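Side-chain contacts in extracellular solute-binding protein family 5 (Brucella melitensis, PDB 4ONY), which probably captures peptides or related solutes in the periplasm and hands them to an ABC transporter for import: residues T261-S266 against D273-G278; G45-G50 against D572-P577; G80-Q85 against I227-N232; S205-P210 against A219-G224; L73-E78 against P149-R154. All blocks are in the same frame, centred on the assembly; numbering follows the deposited sequence.

Interaction 1 (T261-S266 against D273-G278); sequences TSLFES and DIFIEG
Phe264 turns the edge of its ring onto the face of Phe275, with CD1 of Phe264 poised 3.8 Å above the plane of the Phe275 ring and over its centre. The pair is a T-shaped (edge-to-face) stack: centroids lie 5.2 Å apart and the planes meet at 72°. The helix backbone joins in, since CE2 of Phe275 comes within 3.6 Å of CA of Phe264 and so rests on the main chain as well as on the ring. Leu263 adds a methyl group, its CD2 standing 3.5 Å from CE2 of Phe275 in a slanting approach that is neither over the face nor at the edge. Here helix 260-268 packs on strand 274-277, an outer strand of a three-stranded antiparallel sheet, and a short connection joins the two elements in the chain. The CB of Phe275 already points at the helix, and a chi1 of -172° extends the ring that way. At the in-plane edge of that ring lies OE2 of Glu277, a carboxylate oxygen that also forms a salt bridge with Arg282. Phe264 and Tyr287 form a further edge-to-face pair, while Leu263 continues onto Val52 and Tyr257.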
# COMPACT_ATOMS: atom_id res chain seq x y z
N THR A 261 0.02 -21.58 9.46
CA THR A 261 -0.55 -22.91 9.48
C THR A 261 -1.50 -23.07 10.68
O THR A 261 -2.60 -23.59 10.54
CB THR A 261 0.56 -23.98 9.53
OG1 THR A 261 1.22 -24.01 8.28
CG2 THR A 261 0.00 -25.34 9.75
N SER A 262 -1.03 -22.60 11.85
CA SER A 262 -1.82 -22.59 13.08
C SER A 262 -3.11 -21.78 12.87
O SER A 262 -4.19 -22.18 13.28
CB SER A 262 -0.97 -21.95 14.20
OG SER A 262 -1.70 -21.94 15.42
N LEU A 263 -2.97 -20.63 12.22
CA LEU A 263 -4.07 -19.74 11.93
C LEU A 263 -5.08 -20.45 11.00
O LEU A 263 -6.28 -20.52 11.31
CB LEU A 263 -3.52 -18.45 11.32
CG LEU A 263 -4.42 -17.20 11.40
CD1 LEU A 263 -3.56 -15.96 11.23
CD2 LEU A 263 -5.51 -17.22 10.34
N PHE A 264 -4.57 -21.02 9.91
CA PHE A 264 -5.38 -21.74 8.93
C PHE A 264 -6.15 -22.90 9.57
O PHE A 264 -7.34 -23.04 9.35
CB PHE A 264 -4.49 -22.21 7.77
CG PHE A 264 -5.23 -22.84 6.61
CD1 PHE A 264 -6.12 -22.11 5.85
CD2 PHE A 264 -4.98 -24.17 6.25
CE1 PHE A 264 -6.78 -22.69 4.78
CE2 PHE A 264 -5.65 -24.75 5.17
CZ PHE A 264 -6.53 -23.99 4.42
N GLU A 265 -5.49 -23.68 10.41
CA GLU A 265 -6.17 -24.77 11.11
C GLU A 265 -7.32 -24.26 11.99
O GLU A 265 -8.38 -24.89 12.09
CB GLU A 265 -5.19 -25.59 11.96
CG GLU A 265 -4.25 -26.47 11.15
CD GLU A 265 -4.98 -27.50 10.30
OE1 GLU A 265 -5.94 -28.12 10.84
OE2 GLU A 265 -4.63 -27.66 9.11
N SER A 266 -7.11 -23.12 12.63
CA SER A 266 -8.15 -22.57 13.50
C SER A 266 -9.35 -22.06 12.64
O SER A 266 -10.51 -22.17 13.05
CB SER A 266 -7.55 -21.45 14.32
OG SER A 266 -8.46 -20.94 15.28
N ASP A 273 -13.65 -16.82 11.60
CA ASP A 273 -14.77 -16.72 10.65
C ASP A 273 -14.31 -16.54 9.19
O ASP A 273 -15.04 -16.86 8.28
CB ASP A 273 -15.65 -15.52 11.01
CG ASP A 273 -16.40 -15.71 12.33
OD1 ASP A 273 -16.97 -16.78 12.54
OD2 ASP A 273 -16.40 -14.78 13.16
N ILE A 274 -13.12 -16.00 8.97
CA ILE A 274 -12.59 -15.75 7.64
C ILE A 274 -11.10 -16.06 7.61
O ILE A 274 -10.47 -16.21 8.65
CB ILE A 274 -12.79 -14.27 7.20
CG1 ILE A 274 -11.98 -13.32 8.09
CG2 ILE A 274 -14.27 -13.85 7.30
CD1 ILE A 274 -11.87 -11.91 7.57
N PHE A 275 -10.56 -16.17 6.41
CA PHE A 275 -9.15 -16.36 6.20
C PHE A 275 -8.73 -15.62 4.96
O PHE A 275 -9.22 -15.90 3.84
CB PHE A 275 -8.78 -17.86 6.08
CG PHE A 275 -7.30 -18.11 6.05
CD1 PHE A 275 -6.61 -18.04 4.85
CD2 PHE A 275 -6.60 -18.36 7.21
CE1 PHE A 275 -5.25 -18.19 4.79
CE2 PHE A 275 -5.24 -18.57 7.16
CZ PHE A 275 -4.55 -18.50 5.95
N ILE A 276 -7.88 -14.62 5.14
CA ILE A 276 -7.47 -13.75 4.02
C ILE A 276 -6.26 -14.47 3.40
O ILE A 276 -5.26 -14.66 4.08
CB ILE A 276 -7.09 -12.36 4.54
CG1 ILE A 276 -8.32 -11.67 5.10
CG2 ILE A 276 -6.46 -11.52 3.42
CD1 ILE A 276 -8.04 -10.39 5.87
N GLU A 277 -6.37 -14.89 2.13
CA GLU A 277 -5.37 -15.76 1.52
C GLU A 277 -4.45 -15.04 0.51
O GLU A 277 -4.91 -14.44 -0.46
CB GLU A 277 -6.06 -16.90 0.78
CG GLU A 277 -5.10 -17.89 0.15
CD GLU A 277 -4.31 -18.62 1.22
OE1 GLU A 277 -4.85 -19.62 1.75
OE2 GLU A 277 -3.18 -18.17 1.52
N GLY A 278 -3.15 -15.14 0.73
CA GLY A 278 -2.14 -14.68 -0.23
C GLY A 278 -1.25 -15.76 -0.87
O GLY A 278 -0.41 -15.46 -1.73

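Interaction 2 (G45-G50 against D572-P577); sequences GSLTVG and DRIEHP
Leu47 and Ile574 meet through single methyl groups, CD1 of Leu47 lying 4.1 Å from CD1 of Ile574. The two side chains cross at about a right angle, giving a light apolar touch rather than an interlocked pair. CD1 of Ile574 also lies 4.1 Å from the carbonyl O of Ser46, so the same methyl rests against the main chain at Ser46. A chi1 near trans (176°) swings the Leu47 branch across to the isoleucine, and this side chain leans on Phe79 as well. Ile574 is backed by Trp590.

One step further out, polar groups fix how the two backbones lie. Arg573 forms a salt bridge through NH2 with Asp273 OD1, and the other oxygen of that carboxylate accepts a hydrogen bond from Thr48 N; Asp273 therefore ties together the two sides of the contact. The contact joins an outer strand of the four-stranded mixed sheet to the short antiparallel pair 574-575 and 591-592, a packing of one sheet's margin against a C-terminal strand pair in this solute-binding fold.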
# COMPACT_ATOMS: atom_id res chain seq x y z
N GLY A 45 -24.25 -9.95 16.06
CA GLY A 45 -23.38 -11.11 15.86
C GLY A 45 -21.95 -10.67 15.75
O GLY A 45 -21.67 -9.48 15.62
N SER A 46 -21.03 -11.62 15.83
CA SER A 46 -19.63 -11.30 15.99
C SER A 46 -18.77 -11.72 14.80
O SER A 46 -19.20 -12.51 13.96
CB SER A 46 -19.13 -11.98 17.28
OG SER A 46 -19.16 -13.37 17.09
N LEU A 47 -17.55 -11.21 14.79
CA LEU A 47 -16.53 -11.57 13.82
C LEU A 47 -15.27 -11.90 14.60
O LEU A 47 -14.93 -11.18 15.53
CB LEU A 47 -16.27 -10.41 12.89
CG LEU A 47 -15.14 -10.61 11.86
CD1 LEU A 47 -15.60 -11.58 10.79
CD2 LEU A 47 -14.70 -9.29 11.23
N THR A 48 -14.63 -13.02 14.28
CA THR A 48 -13.38 -13.42 14.89
C THR A 48 -12.36 -13.64 13.78
O THR A 48 -12.63 -14.38 12.82
CB THR A 48 -13.56 -14.70 15.75
OG1 THR A 48 -14.57 -14.47 16.74
CG2 THR A 48 -12.27 -15.07 16.47
N VAL A 49 -11.25 -12.92 13.84
CA VAL A 49 -10.23 -13.03 12.79
C VAL A 49 -8.91 -13.31 13.43
O VAL A 49 -8.73 -12.99 14.61
CB VAL A 49 -10.12 -11.74 11.96
CG1 VAL A 49 -11.47 -11.38 11.37
CG2 VAL A 49 -9.64 -10.56 12.82
N GLY A 50 -7.99 -13.88 12.66
CA GLY A 50 -6.65 -14.22 13.13
C GLY A 50 -5.58 -13.36 12.47
O GLY A 50 -5.75 -12.92 11.33
N ASP A 572 -20.14 -19.20 5.96
CA ASP A 572 -21.29 -18.58 5.33
C ASP A 572 -22.20 -17.78 6.28
O ASP A 572 -23.10 -17.13 5.84
CB ASP A 572 -22.09 -19.62 4.53
CG ASP A 572 -22.81 -20.59 5.38
OD1 ASP A 572 -22.72 -20.58 6.62
OD2 ASP A 572 -23.51 -21.40 4.78
N ARG A 573 -21.93 -17.83 7.58
CA ARG A 573 -22.53 -16.93 8.55
C ARG A 573 -22.01 -15.48 8.44
O ARG A 573 -22.52 -14.58 9.12
CB ARG A 573 -22.29 -17.44 9.95
CG ARG A 573 -20.82 -17.46 10.33
CD ARG A 573 -20.63 -18.18 11.64
NE ARG A 573 -19.21 -18.34 11.98
CZ ARG A 573 -18.58 -19.50 12.08
NH1 ARG A 573 -19.20 -20.63 11.82
NH2 ARG A 573 -17.32 -19.50 12.41
N ILE A 574 -21.00 -15.26 7.62
CA ILE A 574 -20.51 -13.92 7.34
C ILE A 574 -20.89 -13.52 5.94
O ILE A 574 -20.62 -14.29 5.01
CB ILE A 574 -18.97 -13.89 7.43
CG1 ILE A 574 -18.48 -14.37 8.80
CG2 ILE A 574 -18.45 -12.48 7.14
CD1 ILE A 574 -19.02 -13.60 9.97
N GLU A 575 -21.47 -12.31 5.77
CA GLU A 575 -21.85 -11.80 4.45
C GLU A 575 -21.26 -10.42 4.17
O GLU A 575 -20.74 -9.75 5.08
CB GLU A 575 -23.36 -11.80 4.33
CG GLU A 575 -23.91 -13.22 4.41
CD GLU A 575 -25.41 -13.29 4.19
OE1 GLU A 575 -26.07 -12.23 4.20
OE2 GLU A 575 -25.94 -14.39 3.96
N HIS A 576 -21.34 -10.01 2.92
CA HIS A 576 -20.82 -8.71 2.49
C HIS A 576 -21.67 -8.13 1.38
O HIS A 576 -22.44 -8.86 0.74
CB HIS A 576 -19.36 -8.83 2.04
CG HIS A 576 -19.17 -9.76 0.90
ND1 HIS A 576 -19.58 -9.47 -0.39
CD2 HIS A 576 -18.62 -11.00 0.85
CE1 HIS A 576 -19.29 -10.48 -1.19
NE2 HIS A 576 -18.69 -11.41 -0.46
N PRO A 577 -21.56 -6.81 1.16
CA PRO A 577 -22.31 -6.24 0.05
C PRO A 577 -21.92 -6.84 -1.29
O PRO A 577 -20.78 -7.25 -1.47
CB PRO A 577 -21.95 -4.75 0.08
CG PRO A 577 -21.39 -4.49 1.42
CD PRO A 577 -20.79 -5.79 1.88

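Interaction 3 (G80-Q85 against I227-N232); sequences GNMVYQ and IVYKRN
Met82 and Tyr229 make a CH-pi contact, the terminal methyl CE lying 4.1 Å from the centroid of the tyrosine ring and only 16° off its normal. The methyl sits over the face but offset toward the rim, which brings it 3.9 Å from CE2 of Tyr229. A bend at the last torsion of the methionine (chi3 -72°) folds CE in over the ring. Its sulfur stands farther back above the same ring, SD being 5.1 Å from the Tyr229 centroid: a Met-aromatic contact at longer range.

Plain apolar packing comes from Val83, whose CG2 approaches the edge of Tyr229 near the ring plane, 3.8 Å from CE1. Face and edge of one buried ring are thus engaged by consecutive residues of a loop. Through them the chain between strands 46-52 and 88-90 is laid against strand 226-231, an inner strand of the four-stranded mixed sheet.

Hydrogen bonds hold the participants from outside the contact. The hydroxyl of Tyr229 is bonded to the carbonyl oxygen of Arg71, which fixes the far end of the ring. Main-chain bonds link Met82 to Tyr216 and Val83 to Leu73 and Gly214, and the Met82 side chain also touches Tyr216 and Ile252.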
# COMPACT_ATOMS: atom_id res chain seq x y z
N GLY A 80 -9.50 -0.49 9.86
CA GLY A 80 -9.56 0.97 9.92
C GLY A 80 -9.42 1.49 11.36
O GLY A 80 -8.69 0.90 12.17
N ASN A 81 -10.15 2.56 11.68
CA ASN A 81 -10.00 3.21 12.96
C ASN A 81 -11.18 2.91 13.89
O ASN A 81 -12.15 3.65 13.95
CB ASN A 81 -9.77 4.72 12.75
CG ASN A 81 -8.62 5.03 11.78
OD1 ASN A 81 -7.60 4.30 11.69
ND2 ASN A 81 -8.76 6.10 11.05
N MET A 82 -11.10 1.82 14.65
CA MET A 82 -12.20 1.42 15.51
C MET A 82 -12.33 2.13 16.87
O MET A 82 -13.47 2.25 17.41
CB MET A 82 -12.17 -0.08 15.71
CG MET A 82 -12.50 -0.84 14.41
SD MET A 82 -12.91 -2.55 14.74
CE MET A 82 -11.25 -3.12 15.18
N VAL A 83 -11.22 2.61 17.42
CA VAL A 83 -11.23 3.32 18.70
C VAL A 83 -10.91 4.80 18.52
O VAL A 83 -11.69 5.66 18.92
CB VAL A 83 -10.25 2.67 19.69
CG1 VAL A 83 -10.15 3.47 20.98
CG2 VAL A 83 -10.71 1.24 19.98
N TYR A 84 -9.77 5.10 17.92
CA TYR A 84 -9.37 6.45 17.68
C TYR A 84 -9.79 6.89 16.28
O TYR A 84 -9.46 6.22 15.29
CB TYR A 84 -7.87 6.56 17.80
CG TYR A 84 -7.37 6.35 19.24
CD1 TYR A 84 -7.61 7.29 20.23
CD2 TYR A 84 -6.64 5.21 19.58
CE1 TYR A 84 -7.17 7.11 21.55
CE2 TYR A 84 -6.17 5.03 20.88
CZ TYR A 84 -6.44 5.97 21.85
OH TYR A 84 -5.96 5.80 23.11
N GLN A 85 -10.48 8.03 16.20
CA GLN A 85 -10.98 8.54 14.94
C GLN A 85 -10.23 9.76 14.48
O GLN A 85 -9.53 10.41 15.25
CB GLN A 85 -12.44 8.89 15.07
CG GLN A 85 -13.31 7.71 15.44
CD GLN A 85 -14.78 8.08 15.49
OE1 GLN A 85 -15.18 8.99 16.18
NE2 GLN A 85 -15.60 7.33 14.74
N ILE A 227 -7.37 -9.67 21.52
CA ILE A 227 -8.05 -8.43 21.92
C ILE A 227 -9.53 -8.50 21.46
O ILE A 227 -9.81 -8.91 20.37
CB ILE A 227 -7.34 -7.16 21.40
CG1 ILE A 227 -8.05 -5.91 21.90
CG2 ILE A 227 -7.28 -7.08 19.86
CD1 ILE A 227 -7.23 -4.64 21.78
N VAL A 228 -10.47 -8.21 22.35
CA VAL A 228 -11.90 -8.29 22.05
C VAL A 228 -12.45 -6.85 22.06
O VAL A 228 -12.29 -6.12 23.03
CB VAL A 228 -12.66 -9.14 23.08
CG1 VAL A 228 -14.15 -9.24 22.78
CG2 VAL A 228 -12.11 -10.56 23.17
N TYR A 229 -13.07 -6.47 20.95
CA TYR A 229 -13.77 -5.23 20.83
C TYR A 229 -15.29 -5.47 20.93
O TYR A 229 -15.82 -6.38 20.31
CB TYR A 229 -13.47 -4.63 19.47
CG TYR A 229 -12.05 -4.18 19.30
CD1 TYR A 229 -11.66 -2.93 19.75
CD2 TYR A 229 -11.10 -4.99 18.70
CE1 TYR A 229 -10.38 -2.48 19.62
CE2 TYR A 229 -9.79 -4.54 18.56
CZ TYR A 229 -9.44 -3.28 19.03
OH TYR A 229 -8.17 -2.77 18.90
N LYS A 230 -15.97 -4.62 21.68
CA LYS A 230 -17.41 -4.61 21.75
C LYS A 230 -17.95 -3.26 21.21
O LYS A 230 -17.43 -2.21 21.56
CB LYS A 230 -17.88 -4.86 23.17
CG LYS A 230 -18.02 -6.34 23.41
CD LYS A 230 -18.40 -6.71 24.84
CE LYS A 230 -17.87 -8.11 25.13
NZ LYS A 230 -18.42 -8.63 26.40
N ARG A 231 -19.03 -3.32 20.44
CA ARG A 231 -19.63 -2.10 19.92
C ARG A 231 -20.29 -1.31 21.01
O ARG A 231 -21.03 -1.85 21.83
CB ARG A 231 -20.64 -2.40 18.81
CG ARG A 231 -21.15 -1.18 18.06
CD ARG A 231 -22.02 -1.56 16.87
NE ARG A 231 -23.22 -2.26 17.33
CZ ARG A 231 -23.83 -3.25 16.67
NH1 ARG A 231 -23.39 -3.67 15.49
NH2 ARG A 231 -24.89 -3.84 17.21
N ASN A 232 -20.06 -0.01 21.03
CA ASN A 232 -20.74 0.86 22.00
C ASN A 232 -22.13 1.16 21.47
O ASN A 232 -22.25 1.78 20.45
CB ASN A 232 -19.98 2.14 22.12
CG ASN A 232 -20.66 3.15 23.03
OD1 ASN A 232 -21.64 2.85 23.69
ND2 ASN A 232 -20.11 4.35 23.07

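Interaction 4 (S205-P210 against A219-G224); sequences STLEPP and ASVQPG
With CG turned away from its own carbonyl carbon (chi1 -65°), Leu207 spreads its two methyl groups toward strand 216-222 and the turn beyond it. Val221 answers from the strand with CG1, the branch that chi1 of -169° holds trans to the main-chain nitrogen and the one that does the touching. CD2 of Leu207 then lies 3.9 Å from CG1 of Val221, while CD1 of Leu207 lies 3.8 Å from CG of Pro223. Each leucine methyl therefore has its own partner, and the forked side chain straddles the interval between the valine branch and the proline ring. Val221 is the most enclosed of the three and also packs on Phe55; Leu207 and Pro223 remain at the protein surface, exposed to solvent.

The backbone before and after Leu207 is shaped by an ST turn, in which Thr206 OG1 accepts from Glu208 N at 3.2 Å with a nearly straight N-H path of 164°. Thr206 is held in turn by a bond from its backbone N to Ser57 OG. On the other side, a classic beta bulge sets Ala219 and Ser220 against the single residue Val228 of strand 226-231. Gln222, the residue after Val221, has its CB directed away from the 205-210 segment and belongs to the pocket where a polyether molecule is bound. The contact is thus a surface loop packed against an edge strand of the four-stranded mixed sheet, whose last residue, Gln222, contributes to the ligand pocket.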
# COMPACT_ATOMS: atom_id res chain seq x y z
N SER A 205 4.25 1.73 27.86
CA SER A 205 3.56 0.50 27.45
C SER A 205 2.36 0.38 28.37
O SER A 205 2.47 0.62 29.59
CB SER A 205 4.39 -0.74 27.76
OG SER A 205 5.57 -0.68 27.11
N THR A 206 1.23 -0.01 27.81
CA THR A 206 0.02 -0.03 28.56
C THR A 206 -0.96 -1.05 28.06
O THR A 206 -1.15 -1.17 26.87
CB THR A 206 -0.67 1.38 28.61
OG1 THR A 206 -1.84 1.28 29.41
CG2 THR A 206 -1.06 1.88 27.27
N LEU A 207 -1.58 -1.75 29.01
CA LEU A 207 -2.69 -2.64 28.72
C LEU A 207 -4.03 -2.17 29.32
O LEU A 207 -4.98 -2.93 29.34
CB LEU A 207 -2.37 -4.05 29.20
CG LEU A 207 -1.22 -4.72 28.49
CD1 LEU A 207 -0.67 -5.90 29.31
CD2 LEU A 207 -1.63 -5.17 27.11
N GLU A 208 -4.11 -0.91 29.74
CA GLU A 208 -5.38 -0.33 30.21
C GLU A 208 -6.24 0.03 29.01
O GLU A 208 -5.76 0.70 28.08
CB GLU A 208 -5.20 0.92 31.10
N PRO A 209 -7.51 -0.40 29.01
CA PRO A 209 -8.32 -0.11 27.82
C PRO A 209 -8.41 1.40 27.57
O PRO A 209 -8.82 2.13 28.44
CB PRO A 209 -9.70 -0.69 28.18
CG PRO A 209 -9.44 -1.68 29.29
CD PRO A 209 -8.26 -1.12 30.05
N PRO A 210 -7.99 1.86 26.38
CA PRO A 210 -7.95 3.31 26.18
C PRO A 210 -9.32 3.85 25.75
O PRO A 210 -10.13 3.13 25.17
CB PRO A 210 -6.92 3.46 25.06
CG PRO A 210 -7.13 2.24 24.20
CD PRO A 210 -7.54 1.13 25.17
N ALA A 219 -12.95 -4.38 25.20
CA ALA A 219 -13.65 -5.11 26.26
C ALA A 219 -12.72 -6.05 27.02
O ALA A 219 -12.91 -6.27 28.20
CB ALA A 219 -14.77 -5.91 25.65
N SER A 220 -11.73 -6.63 26.36
CA SER A 220 -10.75 -7.46 27.07
C SER A 220 -9.49 -7.62 26.27
O SER A 220 -9.47 -7.56 25.03
CB SER A 220 -11.28 -8.86 27.43
OG SER A 220 -11.47 -9.61 26.28
N VAL A 221 -8.45 -7.90 27.03
CA VAL A 221 -7.12 -7.94 26.52
C VAL A 221 -6.37 -9.11 27.13
O VAL A 221 -6.27 -9.20 28.35
CB VAL A 221 -6.42 -6.63 26.89
CG1 VAL A 221 -5.13 -6.54 26.14
CG2 VAL A 221 -7.28 -5.42 26.54
N GLN A 222 -5.90 -10.02 26.27
CA GLN A 222 -5.05 -11.16 26.68
C GLN A 222 -3.77 -11.02 25.83
O GLN A 222 -3.74 -11.42 24.67
CB GLN A 222 -5.77 -12.49 26.43
CG GLN A 222 -7.03 -12.65 27.26
CD GLN A 222 -7.98 -13.71 26.72
OE1 GLN A 222 -8.76 -13.47 25.81
NE2 GLN A 222 -7.92 -14.89 27.31
N PRO A 223 -2.75 -10.38 26.40
CA PRO A 223 -1.55 -10.02 25.67
C PRO A 223 -0.89 -11.25 25.03
O PRO A 223 -0.79 -12.27 25.66
CB PRO A 223 -0.63 -9.42 26.74
CG PRO A 223 -1.41 -9.34 27.99
CD PRO A 223 -2.74 -9.98 27.82
N GLY A 224 -0.49 -11.13 23.78
CA GLY A 224 0.08 -12.20 23.00
C GLY A 224 -0.94 -13.17 22.46
O GLY A 224 -0.55 -14.13 21.79

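Interaction 5 (L73-E78 against P149-R154); sequences LYNDGE and PPYNSR
Tyr74 and Tyr151 meet where the phenol oxygen of one comes up to the ring margin of the other: OH of Tyr151 lies 3.4 Å from CE2 of Tyr74, at the edge of the Tyr74 ring and in its plane. The two side chains slide past each other in opposite directions, with CE2 of Tyr74 also 3.9 Å from CE1 of Tyr151. Their ring planes are inclined at 72° and the centroids stand 6.0 Å apart, an oblique pairing that fits neither a stack nor a T shape. A fully extended chi1 (-180°) carries the Tyr74 ring toward the 149-154 segment.

Next in sequence, the CB of Asn75 also points toward the other segment, but ND2 stays 4.4 Å from OH of Tyr151, a loose approach at the exposed border of the contact. The backbone N of Asn75 is bonded to Asn81 OD1. Asp76 then turns to local work: OD1 accepts from Glu78 N at 3.0 Å, closing an Asx turn, while OD2 forms a salt bridge with Arg71. Glu78 engages the same arginine, so both acidic residues brace this loop.

Across the contact, the support of Tyr151 is a type I turn from Pro150 to Ser153, in which Pro150 O accepts from both N and OG of Ser153. CD of Pro150, which follows a cis peptide bond, lies over the centre of the tyrosine ring.

Phe61 meets both tyrosines edge-to-face. The contact bridges the loop between strands 46-52 and 88-90 and the one linking helix 133-146 to strand 158-165, with Arg154 packing onto helix 181-187.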
# COMPACT_ATOMS: atom_id res chain seq x y z
N LEU A 73 -6.94 -0.49 16.70
CA LEU A 73 -7.12 0.75 17.44
C LEU A 73 -7.17 1.95 16.51
O LEU A 73 -8.03 2.83 16.66
CB LEU A 73 -6.02 0.92 18.49
CG LEU A 73 -5.99 -0.15 19.56
CD1 LEU A 73 -4.65 -0.11 20.30
CD2 LEU A 73 -7.12 0.06 20.56
N TYR A 74 -6.22 2.00 15.58
CA TYR A 74 -6.00 3.14 14.73
C TYR A 74 -5.15 2.69 13.51
O TYR A 74 -4.25 1.88 13.64
CB TYR A 74 -5.26 4.25 15.47
CG TYR A 74 -5.02 5.47 14.62
CD1 TYR A 74 -6.05 6.36 14.37
CD2 TYR A 74 -3.79 5.70 14.03
CE1 TYR A 74 -5.84 7.49 13.60
CE2 TYR A 74 -3.57 6.81 13.22
CZ TYR A 74 -4.62 7.69 13.00
OH TYR A 74 -4.44 8.79 12.24
N ASN A 75 -5.46 3.19 12.35
CA ASN A 75 -4.69 2.89 11.12
C ASN A 75 -4.55 1.41 10.79
O ASN A 75 -3.47 0.91 10.45
CB ASN A 75 -3.27 3.49 11.24
CG ASN A 75 -2.54 3.48 9.90
OD1 ASN A 75 -3.17 3.42 8.86
ND2 ASN A 75 -1.21 3.50 9.94
N ASP A 76 -5.62 0.67 10.96
CA ASP A 76 -5.53 -0.75 10.77
C ASP A 76 -5.91 -1.06 9.30
O ASP A 76 -6.93 -0.59 8.81
CB ASP A 76 -6.45 -1.45 11.73
CG ASP A 76 -6.25 -2.95 11.70
OD1 ASP A 76 -6.74 -3.60 10.74
OD2 ASP A 76 -5.62 -3.48 12.64
N GLY A 77 -5.08 -1.86 8.63
CA GLY A 77 -5.26 -2.24 7.22
C GLY A 77 -6.57 -2.94 6.89
O GLY A 77 -7.14 -2.72 5.85
N GLU A 78 -7.03 -3.82 7.76
CA GLU A 78 -8.25 -4.56 7.52
C GLU A 78 -9.44 -3.90 8.19
O GLU A 78 -10.51 -3.93 7.61
CB GLU A 78 -8.14 -5.99 8.07
CG GLU A 78 -7.04 -6.83 7.47
CD GLU A 78 -6.55 -7.92 8.44
OE1 GLU A 78 -5.35 -8.24 8.37
OE2 GLU A 78 -7.34 -8.47 9.28
N PRO A 149 7.25 9.51 15.27
CA PRO A 149 7.01 9.77 13.85
C PRO A 149 5.94 8.82 13.31
O PRO A 149 5.96 7.66 13.63
CB PRO A 149 8.38 9.46 13.18
CG PRO A 149 9.38 9.72 14.28
CD PRO A 149 8.68 9.22 15.53
N PRO A 150 5.04 9.31 12.43
CA PRO A 150 5.00 10.65 11.88
C PRO A 150 4.17 11.60 12.72
O PRO A 150 4.13 12.80 12.42
CB PRO A 150 4.30 10.44 10.52
CG PRO A 150 3.40 9.25 10.74
CD PRO A 150 4.09 8.39 11.77
N TYR A 151 3.52 11.08 13.75
CA TYR A 151 2.57 11.85 14.50
C TYR A 151 3.20 13.08 15.18
O TYR A 151 2.50 14.09 15.40
CB TYR A 151 1.82 10.98 15.56
CG TYR A 151 1.27 9.75 14.97
CD1 TYR A 151 0.30 9.83 13.97
CD2 TYR A 151 1.73 8.51 15.34
CE1 TYR A 151 -0.16 8.68 13.33
CE2 TYR A 151 1.25 7.37 14.75
CZ TYR A 151 0.32 7.46 13.74
OH TYR A 151 -0.18 6.30 13.16
N ASN A 152 4.49 13.04 15.46
CA ASN A 152 5.16 14.18 16.10
C ASN A 152 5.72 15.18 15.08
O ASN A 152 6.32 16.17 15.47
CB ASN A 152 6.27 13.75 17.04
CG ASN A 152 7.48 13.17 16.31
OD1 ASN A 152 7.41 12.81 15.13
ND2 ASN A 152 8.57 13.05 17.02
N SER A 153 5.53 14.93 13.80
CA SER A 153 6.14 15.81 12.81
C SER A 153 5.16 16.84 12.21
O SER A 153 5.57 17.68 11.47
CB SER A 153 6.78 14.97 11.69
OG SER A 153 5.77 14.40 10.86
N ARG A 154 3.87 16.80 12.57
CA ARG A 154 2.88 17.65 11.88
C ARG A 154 3.08 19.15 12.18
O ARG A 154 2.99 19.98 11.26
CB ARG A 154 1.46 17.27 12.29
CG ARG A 154 0.81 16.15 11.47
CD ARG A 154 1.70 14.99 11.20
NE ARG A 154 0.97 13.74 10.95
CZ ARG A 154 1.19 12.96 9.90
NH1 ARG A 154 2.10 13.27 9.00
NH2 ARG A 154 0.51 11.84 9.78

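Interactions 2, 3 and 4 all reach the four-stranded mixed sheet: strand 46-52 forms one margin, 226-231 lies inside and 216-222 forms the other margin. Interactions 3 and 4 have centres about 13 Å apart and lie on the adjacent strands 226-231 and 216-222. Interaction 5 crosses interaction 3 along the chain and touches it through the shared loop before strand 88-90. Interactions 1 and 2, their centres also about 13 Å apart, touch directly. Interaction 2 joins segments 522 residues apart and encloses the other four, so early and late parts of the chain build one region, which includes the polyether pocket.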